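Uronate dehydrogenase (Agrobacterium tumefaciens, PDB 3RFX) probably catalyses the NAD-dependent oxidation of uronic acids such as galacturonate and glucuronate to their aldarolactones, and is caught here as an active-site mutant with NAD bound. Local coordinates at residues 203-211 / 224-234; 102-110 / 189-198. The protein carries 1 engineered substitution. All blocks are in the same frame, centred on the assembly; numbering follows the deposited sequence.

Overall arrangement
Both contacts reach the same seven-stranded parallel sheet of a Rossmann fold, and helix 182-194 connects them. In contact 2 the C-terminal part of that helix packs on the inner strand 105-111; the chain then enters strand 202-205, the outermost on that side of the sheet, and contact 1 fastens the chain leaving this edge strand to the loop before helix 234-238. The contacts therefore come in series along the chain, with centres about 21 Å apart. They touch directly, CB of Trp224 lying 3.8 Å from CB of Ala191. The side chain of Ile189 in contact 2 is about 11 Å from the bound NAD, so that contact backs the sheet at a distance from the cofactor.

Contact 1. Residues 203-211 / 224-234; sequences VWGASANDA and WKPKDNAEAFR
Beyond the edge strand 202-205 of the Rossmann sheet the backbone of 203-211 closes on the loop 224-234, the CA atoms nearing to 4.4 Å at Asn209 and Asn229, where an Asx turn leads into the 3-10 segment 230-233. Ala208 N donates to Asp228 O at 2.8 Å. Two asparagine side chains complete the join. OD1 of Asn209 accepts from Ala230 N (2.8 Å), the donor standing above the carbonyl plane, while its ND2 is held by the carbonyls of Ser177 and Trp179. In Asn229, CG lies anti to the backbone N (chi1 -173°), which carries the amide to Asp210: OD1 takes Asp210 N at 3.1 Å and, from the opposite face, Glu231 N at 3.0 Å, the Asx-turn bond. The same amide gives ND2 to Asp210 OD1 (2.9 Å), with carboxylate and amide planes 68° apart and the oxygen met from above its plane. Nearer the strand, the Pro226 ring lies against Ser207 CA, and the Trp224 indole, whose NE1 bonds Ser187 OG, has CH2 in contact with Ala206 O. Arg234 holds the Glu231 carboxylate side-on, NE to OE2 and NH2 to OE1, and this end also packs on Gly223 and Leu222 of a neighbouring subunit. A water donates to Glu231 OE1 at 2.8 Å and accepts from Ala211 N.

Contact 2. Residues 102-110 / 189-198; sequences GQPRIVFAS and IEAVFRAPVL
This is a strand-helix layer contact of the Rossmann fold: helix 182-194 lies on the parallel sheet over strand 105-111, and the chain leaving the helix wraps round the end of one arginine. The axes of 105-110 and 189-194 approach to 9.2 Å at 152°, close to antiparallel. Val107 points at the helix; its CG2 meets CG1 of Val192 at 3.7 Å and also touches the Phe193 ring, while CG1 faces Ile189. Arg105 leaves the strand with CG anti to the backbone N (chi1 -175°) and bends at chi3, which turns the guanidinium to the carbonyls of the helix's last turn (Val192) and of the chain just after it (Ala195, Pro196). NH1 grips two of them: Ala195 O at 2.6 Å, in the guanidinium plane and on a lone pair of the carbonyl, and Val192 O at 2.8 Å, somewhat tilted from the guanidinium plane. NH2 adds weak bonds to Ala195 O and Pro196 O and forms a salt bridge with Glu157, whose carboxylate also accepts from Leu198 N. These bonds would fix the group's rotation, and these carbonyls, together with Glu157, probably favour its positive charge. CB of Leu198 sits over the centre of one guanidinium face, 3.9 Å from CZ. Arg105 and Phe193 run past each other in opposite directions, guanidinium and ring planes only 6° apart. The ring itself meets the strand backbone edge-on, its CE1 lying 3.4 Å from Arg105 O.

Contact 1. Residues 203-211 / 224-234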
loop_
_atom_site.group_PDB
_atom_site.type_symbol
_atom_site.label_atom_id
_atom_site.label_comp_id
_atom_site.label_asym_id
_atom_site.label_seq_id
_atom_site.Cartn_x
_atom_site.Cartn_y
_atom_site.Cartn_z
ATOM N N VAL A 203 -17.491 3.322 10.343
ATOM C CA VAL A 203 -18.451 3.444 9.254
ATOM C C VAL A 203 -18.521 4.912 8.864
ATOM O O VAL A 203 -18.737 5.767 9.720
ATOM C CB VAL A 203 -19.856 3.010 9.705
ATOM C CG1 VAL A 203 -20.853 3.146 8.561
ATOM C CG2 VAL A 203 -19.832 1.568 10.270
ATOM N N TRP A 204 -18.337 5.212 7.583
ATOM C CA TRP A 204 -18.480 6.601 7.142
ATOM C C TRP A 204 -19.958 6.893 6.978
ATOM O O TRP A 204 -20.635 6.253 6.174
ATOM C CB TRP A 204 -17.738 6.827 5.829
ATOM C CG TRP A 204 -16.247 6.683 5.959
ATOM C CD1 TRP A 204 -15.487 5.645 5.517
ATOM C CD2 TRP A 204 -15.344 7.615 6.571
ATOM N NE1 TRP A 204 -14.156 5.871 5.811
ATOM C CE2 TRP A 204 -14.044 7.078 6.451
ATOM C CE3 TRP A 204 -15.509 8.865 7.193
ATOM C CZ2 TRP A 204 -12.912 7.737 6.932
ATOM C CZ3 TRP A 204 -14.386 9.518 7.677
ATOM C CH2 TRP A 204 -13.100 8.953 7.541
ATOM N N GLY A 205 -20.462 7.861 7.738
ATOM C CA GLY A 205 -21.879 8.160 7.717
ATOM C C GLY A 205 -22.244 9.154 6.630
ATOM O O GLY A 205 -22.348 10.347 6.897
ATOM N N ALA A 206 -22.429 8.656 5.412
ATOM C CA ALA A 206 -22.840 9.475 4.275
ATOM C C ALA A 206 -23.712 8.662 3.333
ATOM O O ALA A 206 -23.567 7.443 3.247
ATOM C CB ALA A 206 -21.618 9.986 3.531
ATOM N N SER A 207 -24.604 9.333 2.610
ATOM C CA SER A 207 -25.371 8.664 1.572
ATOM C C SER A 207 -24.480 8.344 0.359
ATOM O O SER A 207 -23.275 8.536 0.421
ATOM C CB SER A 207 -26.599 9.491 1.198
ATOM O OG SER A 207 -27.524 9.487 2.278
ATOM N N ALA A 208 -25.062 7.827 -0.721
ATOM C CA ALA A 208 -24.271 7.435 -1.892
ATOM C C ALA A 208 -24.064 8.645 -2.801
ATOM O O ALA A 208 -24.558 8.690 -3.930
ATOM C CB ALA A 208 -24.959 6.302 -2.656
ATOM N N ASN A 209 -23.337 9.628 -2.290
ATOM C CA ASN A 209 -23.161 10.894 -2.994
ATOM C C ASN A 209 -22.096 10.812 -4.083
ATOM O O ASN A 209 -20.988 10.336 -3.832
ATOM C CB ASN A 209 -22.788 11.987 -1.981
ATOM C CG ASN A 209 -23.764 12.056 -0.813
ATOM O OD1 ASN A 209 -24.964 11.823 -0.985
ATOM N ND2 ASN A 209 -23.249 12.334 0.382
ATOM N N ASP A 210 -22.422 11.276 -5.289
ATOM C CA ASP A 210 -21.431 11.312 -6.368
ATOM C C ASP A 210 -20.155 12.001 -5.898
ATOM O O ASP A 210 -19.058 11.592 -6.267
ATOM C CB ASP A 210 -21.962 12.047 -7.604
ATOM C CG ASP A 210 -22.981 11.238 -8.385
ATOM O OD1 ASP A 210 -23.287 10.092 -7.985
ATOM O OD2 ASP A 210 -23.472 11.760 -9.409
ATOM N N ALA A 211 -20.299 13.056 -5.088
ATOM C CA ALA A 211 -19.131 13.798 -4.604
ATOM C C ALA A 211 -18.596 13.366 -3.236
ATOM O O ALA A 211 -17.858 14.118 -2.596
ATOM C CB ALA A 211 -19.413 15.313 -4.613
ATOM N N TRP A 224 -24.732 -3.301 3.666
ATOM C CA TRP A 224 -25.435 -2.016 3.649
ATOM C C TRP A 224 -24.935 -1.132 2.519
ATOM O O TRP A 224 -23.751 -0.790 2.467
ATOM C CB TRP A 224 -25.281 -1.283 4.988
ATOM C CG TRP A 224 -25.807 0.135 4.954
ATOM C CD1 TRP A 224 -27.118 0.528 4.914
ATOM C CD2 TRP A 224 -25.026 1.341 4.937
ATOM N NE1 TRP A 224 -27.199 1.905 4.873
ATOM C CE2 TRP A 224 -25.931 2.426 4.894
ATOM C CE3 TRP A 224 -23.651 1.607 4.953
ATOM C CZ2 TRP A 224 -25.505 3.755 4.867
ATOM C CZ3 TRP A 224 -23.226 2.934 4.928
ATOM C CH2 TRP A 224 -24.155 3.990 4.891
ATOM N N LYS A 225 -25.839 -0.779 1.615
ATOM C CA LYS A 225 -25.555 0.161 0.525
ATOM C C LYS A 225 -26.538 1.329 0.608
ATOM O O LYS A 225 -27.738 1.143 0.412
ATOM C CB LYS A 225 -25.726 -0.519 -0.836
ATOM C CG LYS A 225 -24.791 -1.698 -1.091
ATOM C CD LYS A 225 -23.386 -1.246 -1.481
ATOM C CE LYS A 225 -22.509 -2.453 -1.794
ATOM N NZ LYS A 225 -21.279 -2.104 -2.555
ATOM N N PRO A 226 -26.043 2.536 0.899
ATOM C CA PRO A 226 -26.971 3.677 0.935
ATOM C C PRO A 226 -27.599 3.927 -0.435
ATOM O O PRO A 226 -26.992 3.598 -1.453
ATOM C CB PRO A 226 -26.085 4.853 1.360
ATOM C CG PRO A 226 -24.681 4.418 1.095
ATOM C CD PRO A 226 -24.652 2.919 1.197
ATOM N N LYS A 227 -28.799 4.502 -0.461
ATOM C CA LYS A 227 -29.557 4.639 -1.701
ATOM C C LYS A 227 -29.745 6.092 -2.156
ATOM O O LYS A 227 -29.997 6.347 -3.331
ATOM C CB LYS A 227 -30.932 3.972 -1.562
ATOM C CG LYS A 227 -30.874 2.488 -1.223
ATOM C CD LYS A 227 -30.086 1.723 -2.280
ATOM C CE LYS A 227 -29.884 0.260 -1.887
ATOM N NZ LYS A 227 -29.134 -0.473 -2.941
ATOM N N ASP A 228 -29.636 7.042 -1.237
ATOM C CA ASP A 228 -29.860 8.442 -1.611
ATOM C C ASP A 228 -28.576 9.065 -2.153
ATOM O O ASP A 228 -27.494 8.526 -1.945
ATOM C CB ASP A 228 -30.415 9.224 -0.429
ATOM C CG ASP A 228 -31.839 8.795 -0.075
ATOM O OD1 ASP A 228 -32.664 8.656 -1.004
ATOM O OD2 ASP A 228 -32.131 8.594 1.119
ATOM N N ASN A 229 -28.697 10.188 -2.859
ATOM C CA ASN A 229 -27.546 10.778 -3.543
ATOM C C ASN A 229 -27.696 12.296 -3.530
ATOM O O ASN A 229 -28.621 12.841 -4.148
ATOM C CB ASN A 229 -27.503 10.264 -4.979
ATOM C CG ASN A 229 -26.241 10.678 -5.729
ATOM O OD1 ASN A 229 -25.494 11.560 -5.299
ATOM N ND2 ASN A 229 -26.001 10.027 -6.860
ATOM N N ALA A 230 -26.791 12.969 -2.830
ATOM C CA ALA A 230 -26.863 14.419 -2.678
ATOM C C ALA A 230 -26.727 15.150 -4.015
ATOM O O ALA A 230 -27.154 16.301 -4.152
ATOM C CB ALA A 230 -25.792 14.892 -1.704
ATOM N N GLU A 231 -26.139 14.485 -5.003
ATOM C CA GLU A 231 -25.891 15.124 -6.294
ATOM C C GLU A 231 -27.190 15.641 -6.921
ATOM O O GLU A 231 -27.185 16.622 -7.677
ATOM C CB GLU A 231 -25.177 14.153 -7.241
ATOM C CG GLU A 231 -24.683 14.780 -8.536
ATOM C CD GLU A 231 -23.602 15.839 -8.338
ATOM O OE1 GLU A 231 -22.911 15.852 -7.284
ATOM O OE2 GLU A 231 -23.435 16.662 -9.268
ATOM N N ALA A 232 -28.303 14.992 -6.592
ATOM C CA ALA A 232 -29.607 15.412 -7.102
ATOM C C ALA A 232 -29.956 16.847 -6.684
ATOM O O ALA A 232 -30.835 17.472 -7.276
ATOM C CB ALA A 232 -30.693 14.455 -6.640
ATOM N N PHE A 233 -29.266 17.356 -5.667
ATOM C CA PHE A 233 -29.567 18.670 -5.111
ATOM C C PHE A 233 -28.596 19.765 -5.550
ATOM O O PHE A 233 -28.683 20.894 -5.070
ATOM C CB PHE A 233 -29.595 18.612 -3.580
ATOM C CG PHE A 233 -30.717 17.774 -3.022
ATOM C CD1 PHE A 233 -31.920 18.360 -2.650
ATOM C CD2 PHE A 233 -30.566 16.401 -2.877
ATOM C CE1 PHE A 233 -32.955 17.591 -2.135
ATOM C CE2 PHE A 233 -31.598 15.624 -2.356
ATOM C CZ PHE A 233 -32.793 16.221 -1.988
ATOM N N ARG A 234 -27.674 19.446 -6.450
ATOM C CA ARG A 234 -26.662 20.430 -6.840
ATOM C C ARG A 234 -27.278 21.728 -7.381
ATOM O O ARG A 234 -26.869 22.827 -6.995
ATOM C CB ARG A 234 -25.673 19.856 -7.859
ATOM C CG ARG A 234 -24.574 20.856 -8.248
ATOM C CD ARG A 234 -23.491 20.228 -9.117
ATOM N NE ARG A 234 -22.761 19.156 -8.429
ATOM C CZ ARG A 234 -21.661 19.339 -7.706
ATOM N NH1 ARG A 234 -21.147 20.563 -7.560
ATOM N NH2 ARG A 234 -21.071 18.299 -7.124
HETATM O O HOH W 1 -22.809 14.516 -4.817
#

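Contact 2. Residues 102-110 / 189-198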
loop_
_atom_site.group_PDB
_atom_site.type_symbol
_atom_site.label_atom_id
_atom_site.label_comp_id
_atom_site.label_asym_id
_atom_site.label_seq_id
_atom_site.Cartn_x
_atom_site.Cartn_y
_atom_site.Cartn_z
ATOM N N GLY A 102 -25.195 -7.133 29.800
ATOM C CA GLY A 102 -25.308 -8.032 28.663
ATOM C C GLY A 102 -24.669 -7.539 27.372
ATOM O O GLY A 102 -24.828 -8.169 26.323
ATOM N N GLN A 103 -23.941 -6.429 27.462
ATOM C CA GLN A 103 -23.252 -5.837 26.310
ATOM C C GLN A 103 -24.150 -5.689 25.092
ATOM O O GLN A 103 -23.836 -6.189 24.014
ATOM C CB GLN A 103 -21.969 -6.623 25.978
ATOM C CG GLN A 103 -21.000 -6.599 27.139
ATOM C CD GLN A 103 -19.699 -7.352 26.911
ATOM O OE1 GLN A 103 -18.841 -7.375 27.793
ATOM N NE2 GLN A 103 -19.541 -7.958 25.739
ATOM N N PRO A 104 -25.278 -4.979 25.254
ATOM C CA PRO A 104 -26.139 -4.709 24.104
ATOM C C PRO A 104 -25.310 -4.000 23.024
ATOM O O PRO A 104 -24.478 -3.150 23.355
ATOM C CB PRO A 104 -27.186 -3.743 24.679
ATOM C CG PRO A 104 -26.493 -3.099 25.842
ATOM C CD PRO A 104 -25.696 -4.218 26.443
ATOM N N ARG A 105 -25.521 -4.371 21.769
ATOM C CA ARG A 105 -24.791 -3.778 20.651
ATOM C C ARG A 105 -25.061 -2.270 20.581
ATOM O O ARG A 105 -26.194 -1.830 20.793
ATOM C CB ARG A 105 -25.226 -4.460 19.356
ATOM C CG ARG A 105 -24.471 -4.025 18.110
ATOM C CD ARG A 105 -24.800 -4.943 16.947
ATOM N NE ARG A 105 -24.190 -6.268 17.115
ATOM C CZ ARG A 105 -24.347 -7.266 16.253
ATOM N NH1 ARG A 105 -25.088 -7.087 15.170
ATOM N NH2 ARG A 105 -23.760 -8.447 16.468
ATOM N N ILE A 106 -24.019 -1.497 20.271
ATOM C CA ILE A 106 -24.105 -0.035 20.255
ATOM C C ILE A 106 -23.880 0.557 18.861
ATOM O O ILE A 106 -22.934 0.183 18.165
ATOM C CB ILE A 106 -23.072 0.569 21.211
ATOM C CG1 ILE A 106 -23.377 0.135 22.651
ATOM C CG2 ILE A 106 -23.029 2.112 21.099
ATOM C CD1 ILE A 106 -22.233 0.365 23.598
ATOM N N VAL A 107 -24.767 1.454 18.445
ATOM C CA VAL A 107 -24.469 2.333 17.308
ATOM C C VAL A 107 -24.015 3.658 17.911
ATOM O O VAL A 107 -24.798 4.352 18.556
ATOM C CB VAL A 107 -25.691 2.545 16.386
ATOM C CG1 VAL A 107 -25.385 3.584 15.286
ATOM C CG2 VAL A 107 -26.118 1.238 15.745
ATOM N N PHE A 108 -22.740 3.988 17.743
ATOM C CA PHE A 108 -22.187 5.214 18.303
ATOM C C PHE A 108 -22.199 6.335 17.264
ATOM O O PHE A 108 -21.690 6.161 16.163
ATOM C CB PHE A 108 -20.753 4.968 18.773
ATOM C CG PHE A 108 -20.035 6.206 19.239
ATOM C CD1 PHE A 108 -20.629 7.076 20.141
ATOM C CD2 PHE A 108 -18.750 6.487 18.797
ATOM C CE1 PHE A 108 -19.960 8.209 20.589
ATOM C CE2 PHE A 108 -18.074 7.623 19.241
ATOM C CZ PHE A 108 -18.677 8.477 20.141
ATOM N N ALA A 109 -22.782 7.479 17.617
ATOM C CA ALA A 109 -22.703 8.660 16.756
ATOM C C ALA A 109 -21.333 9.313 16.893
ATOM O O ALA A 109 -21.139 10.190 17.731
ATOM C CB ALA A 109 -23.800 9.662 17.116
ATOM N N SER A 110 -20.365 8.859 16.107
ATOM C CA SER A 110 -19.101 9.565 16.020
ATOM C C SER A 110 -19.328 10.713 15.034
ATOM O O SER A 110 -20.472 11.084 14.752
ATOM C CB SER A 110 -17.976 8.641 15.538
ATOM O OG SER A 110 -16.708 9.276 15.654
ATOM N N ILE A 189 -28.602 1.601 10.563
ATOM C CA ILE A 189 -28.909 1.111 11.905
ATOM C C ILE A 189 -29.546 -0.283 11.847
ATOM O O ILE A 189 -29.190 -1.163 12.630
ATOM C CB ILE A 189 -29.793 2.109 12.689
ATOM C CG1 ILE A 189 -28.970 3.349 13.062
ATOM C CG2 ILE A 189 -30.373 1.456 13.947
ATOM C CD1 ILE A 189 -29.802 4.514 13.546
ATOM N N GLU A 190 -30.457 -0.494 10.902
ATOM C CA GLU A 190 -31.070 -1.814 10.726
ATOM C C GLU A 190 -30.030 -2.880 10.353
ATOM O O GLU A 190 -30.055 -4.004 10.868
ATOM C CB GLU A 190 -32.202 -1.749 9.696
ATOM C CG GLU A 190 -33.336 -0.827 10.164
ATOM C CD GLU A 190 -34.343 -0.495 9.078
ATOM O OE1 GLU A 190 -34.016 -0.647 7.878
ATOM O OE2 GLU A 190 -35.461 -0.061 9.432
ATOM N N ALA A 191 -29.104 -2.511 9.477
ATOM C CA ALA A 191 -28.045 -3.417 9.050
ATOM C C ALA A 191 -27.101 -3.745 10.198
ATOM O O ALA A 191 -26.643 -4.882 10.324
ATOM C CB ALA A 191 -27.268 -2.818 7.865
ATOM N N VAL A 192 -26.816 -2.760 11.043
ATOM C CA VAL A 192 -25.904 -2.980 12.162
ATOM C C VAL A 192 -26.498 -3.971 13.172
ATOM O O VAL A 192 -25.801 -4.872 13.661
ATOM C CB VAL A 192 -25.537 -1.658 12.872
ATOM C CG1 VAL A 192 -24.888 -1.940 14.239
ATOM C CG2 VAL A 192 -24.617 -0.822 11.989
ATOM N N PHE A 193 -27.783 -3.815 13.481
ATOM C CA PHE A 193 -28.424 -4.726 14.435
ATOM C C PHE A 193 -28.726 -6.126 13.886
ATOM O O PHE A 193 -28.803 -7.083 14.656
ATOM C CB PHE A 193 -29.671 -4.097 15.076
ATOM C CG PHE A 193 -29.351 -3.008 16.060
ATOM C CD1 PHE A 193 -28.601 -3.284 17.195
ATOM C CD2 PHE A 193 -29.785 -1.711 15.850
ATOM C CE1 PHE A 193 -28.288 -2.286 18.098
ATOM C CE2 PHE A 193 -29.481 -0.710 16.757
ATOM C CZ PHE A 193 -28.728 -0.998 17.877
ATOM N N ARG A 194 -28.887 -6.253 12.572
ATOM C CA ARG A 194 -29.204 -7.552 11.974
ATOM C C ARG A 194 -27.974 -8.457 11.809
ATOM O O ARG A 194 -28.112 -9.675 11.688
ATOM C CB ARG A 194 -29.883 -7.377 10.611
ATOM C CG ARG A 194 -28.894 -7.219 9.462
ATOM C CD ARG A 194 -29.546 -6.817 8.144
ATOM N NE ARG A 194 -28.526 -6.515 7.138
ATOM C CZ ARG A 194 -28.753 -5.865 6.000
ATOM N NH1 ARG A 194 -29.977 -5.438 5.701
ATOM N NH2 ARG A 194 -27.752 -5.636 5.161
ATOM N N ALA A 195 -26.780 -7.869 11.784
ATOM C CA ALA A 195 -25.568 -8.644 11.503
ATOM C C ALA A 195 -25.245 -9.666 12.598
ATOM O O ALA A 195 -25.163 -9.320 13.766
ATOM C CB ALA A 195 -24.375 -7.710 11.292
ATOM N N PRO A 196 -25.036 -10.931 12.215
ATOM C CA PRO A 196 -24.621 -11.911 13.229
ATOM C C PRO A 196 -23.338 -11.451 13.918
ATOM O O PRO A 196 -23.247 -11.486 15.145
ATOM C CB PRO A 196 -24.367 -13.179 12.409
ATOM C CG PRO A 196 -25.281 -13.047 11.224
ATOM C CD PRO A 196 -25.319 -11.550 10.911
ATOM N N VAL A 197 -22.370 -10.988 13.129
ATOM C CA VAL A 197 -21.096 -10.517 13.660
ATOM C C VAL A 197 -20.795 -9.106 13.136
ATOM O O VAL A 197 -20.881 -8.849 11.937
ATOM C CB VAL A 197 -19.941 -11.465 13.268
ATOM C CG1 VAL A 197 -18.615 -10.929 13.768
ATOM C CG2 VAL A 197 -20.192 -12.875 13.818
ATOM N N LEU A 198 -20.453 -8.198 14.041
ATOM C CA LEU A 198 -20.220 -6.795 13.671
ATOM C C LEU A 198 -18.769 -6.393 13.873
ATOM O O LEU A 198 -18.138 -5.840 12.969
ATOM C CB LEU A 198 -21.119 -5.850 14.485
ATOM C CG LEU A 198 -20.867 -4.369 14.158
ATOM C CD1 LEU A 198 -21.451 -4.074 12.797
ATOM C CD2 LEU A 198 -21.470 -3.447 15.210
#